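Local coordinates for oxidized polyvinyl alcohol hydrolase (Pseudomonas sp., PDB 3WL5), which hydrolyses beta-diketones such as 4,6-nonanedione and the diketone groups of oxidized polyvinyl alcohol, the second step in degradation of that polymer, at residues 21-26 against 166-171. The protein carries 1 engineered substitution. Sequence-based numbering, arbitrary orientation.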
# COMPACT_ATOMS: atom_id res chain seq x y z
N GLU A 21 -20.80 -3.30 0.49
CA GLU A 21 -20.56 -1.96 1.15
C GLU A 21 -20.34 -0.82 0.14
O GLU A 21 -19.16 -0.46 -0.14
CB GLU A 21 -19.33 -2.02 2.08
CG GLU A 21 -19.57 -2.73 3.42
CD GLU A 21 -18.28 -2.90 4.24
OE1 GLU A 21 -17.71 -4.03 4.23
OE2 GLU A 21 -17.84 -1.92 4.90
N PRO A 22 -21.45 -0.23 -0.39
CA PRO A 22 -21.45 0.88 -1.38
C PRO A 22 -20.61 2.14 -1.07
O PRO A 22 -20.46 2.56 0.10
CB PRO A 22 -22.96 1.25 -1.52
CG PRO A 22 -23.61 0.70 -0.26
CD PRO A 22 -22.84 -0.61 -0.04
N VAL A 23 -20.08 2.73 -2.13
CA VAL A 23 -19.32 3.96 -1.97
C VAL A 23 -20.32 5.10 -1.86
O VAL A 23 -21.20 5.28 -2.73
CB VAL A 23 -18.38 4.23 -3.16
CG1 VAL A 23 -17.82 5.66 -3.04
CG2 VAL A 23 -17.25 3.23 -3.16
N LYS A 24 -20.17 5.88 -0.81
CA LYS A 24 -21.06 7.02 -0.55
C LYS A 24 -20.20 8.29 -0.66
O LYS A 24 -19.06 8.31 -0.17
CB LYS A 24 -21.59 6.89 0.87
CG LYS A 24 -22.71 7.85 1.28
CD LYS A 24 -23.26 7.34 2.63
CE LYS A 24 -24.50 8.11 3.11
NZ LYS A 24 -24.91 7.61 4.47
N TRP A 25 -20.70 9.31 -1.34
CA TRP A 25 -19.93 10.55 -1.44
C TRP A 25 -20.46 11.50 -0.39
O TRP A 25 -21.63 11.94 -0.42
CB TRP A 25 -20.01 11.18 -2.84
CG TRP A 25 -19.73 10.23 -3.98
CD1 TRP A 25 -20.60 9.87 -4.99
CD2 TRP A 25 -18.51 9.51 -4.23
NE1 TRP A 25 -19.99 8.96 -5.84
CE2 TRP A 25 -18.71 8.73 -5.40
CE3 TRP A 25 -17.29 9.44 -3.59
CZ2 TRP A 25 -17.72 7.89 -5.94
CZ3 TRP A 25 -16.30 8.61 -4.11
CH2 TRP A 25 -16.52 7.85 -5.27
N GLU A 26 -19.59 11.88 0.54
CA GLU A 26 -20.00 12.74 1.64
C GLU A 26 -18.73 13.33 2.26
O GLU A 26 -17.66 12.72 2.18
CB GLU A 26 -20.69 11.90 2.69
CG GLU A 26 -19.89 10.65 3.02
CD GLU A 26 -20.50 9.85 4.15
OE1 GLU A 26 -21.73 10.03 4.39
OE2 GLU A 26 -19.75 9.04 4.78
N LEU A 166 -15.60 10.72 -9.43
CA LEU A 166 -14.69 9.56 -9.25
C LEU A 166 -15.39 8.24 -9.61
O LEU A 166 -16.58 8.05 -9.36
CB LEU A 166 -14.26 9.44 -7.79
CG LEU A 166 -13.66 10.75 -7.23
CD1 LEU A 166 -13.14 10.49 -5.80
CD2 LEU A 166 -12.52 11.25 -8.16
N ASP A 167 -14.65 7.34 -10.25
CA ASP A 167 -15.19 6.02 -10.64
C ASP A 167 -15.15 5.08 -9.42
O ASP A 167 -14.06 4.64 -9.02
CB ASP A 167 -14.31 5.47 -11.76
CG ASP A 167 -14.80 4.13 -12.27
OD1 ASP A 167 -15.59 3.45 -11.56
OD2 ASP A 167 -14.36 3.78 -13.40
N ALA A 168 -16.31 4.79 -8.82
CA ALA A 168 -16.39 3.94 -7.62
C ALA A 168 -15.89 2.50 -7.78
O ALA A 168 -15.70 1.79 -6.78
CB ALA A 168 -17.83 3.93 -7.07
N ARG A 169 -15.71 2.08 -9.03
CA ARG A 169 -15.18 0.72 -9.30
C ARG A 169 -13.68 0.76 -9.57
O ARG A 169 -13.09 -0.27 -9.84
CB ARG A 169 -15.88 0.10 -10.51
CG ARG A 169 -17.39 -0.14 -10.26
CD ARG A 169 -17.99 -0.89 -11.49
NE ARG A 169 -17.47 -2.24 -11.63
CZ ARG A 169 -17.37 -2.94 -12.78
NH1 ARG A 169 -17.75 -2.39 -13.94
NH2 ARG A 169 -16.92 -4.19 -12.78
N ARG A 170 -13.07 1.94 -9.43
CA ARG A 170 -11.64 2.02 -9.77
C ARG A 170 -10.91 2.92 -8.79
O ARG A 170 -10.22 3.88 -9.17
CB ARG A 170 -11.42 2.56 -11.20
CG ARG A 170 -11.87 1.55 -12.29
CD ARG A 170 -11.44 2.03 -13.71
NE ARG A 170 -11.72 1.06 -14.79
CZ ARG A 170 -12.91 0.84 -15.34
NH1 ARG A 170 -14.00 1.50 -14.95
NH2 ARG A 170 -13.03 -0.06 -16.31
N LEU A 171 -11.12 2.61 -7.52
CA LEU A 171 -10.44 3.36 -6.44
C LEU A 171 -9.20 2.49 -6.04
O LEU A 171 -9.37 1.43 -5.45
CB LEU A 171 -11.37 3.53 -5.24
CG LEU A 171 -12.72 4.21 -5.57
CD1 LEU A 171 -13.52 4.25 -4.31
CD2 LEU A 171 -12.51 5.62 -6.10
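Trp-25 brings the benzo end of its indole up to Leu-166: CH2 lies 3.7 Å from Leu-166 CB, and CZ3 is 4.0 Å from the CD1 methyl of the same leucine. The neighbouring carbon CZ2 comes within 3.6 Å of Leu-166 O, a van der Waals approach oblique to the ring, and also touches the methyl of Ala-168. That methyl is shared, since Val-23 sets its CB 4.0 Å from Ala-168 CB and puts CG2 against it too. CG2 stands anti to the carbonyl carbon of Val-23, which lets it continue inward to Leu-171 CD1 at 4.0 Å. The other branch, CG1, turns back along its own segment and sits over one face of the Trp-25 ring, 3.3 Å above the plane and offset toward the rim, packing the valine against the indole.

That corner is a type I turn from Asp-167 to Arg-170, leading into strand 170-175 of the central alpha/beta-hydrolase sheet. Asp-167 OD1 accepts from Arg-169 N (2.9 Å), an Asx turn, while OD2 uses its syn lone pair for a salt bridge with Arg-170 NH1. Deeper in, Leu-166 and Leu-171 pack on Val-157 of helix 148-160 and on Val-64 of strand 62-68. Replacing Trp-25 by alanine removes the indole, which is likely to open a gap beside Leu-166 and leave Val-23 CG1 without the ring face beneath it. Between the segments the side chains meet by apolar packing, with Leu-166 O against the indole; without directional bonds, shape fit and burial hold the N-terminal segment on the turn.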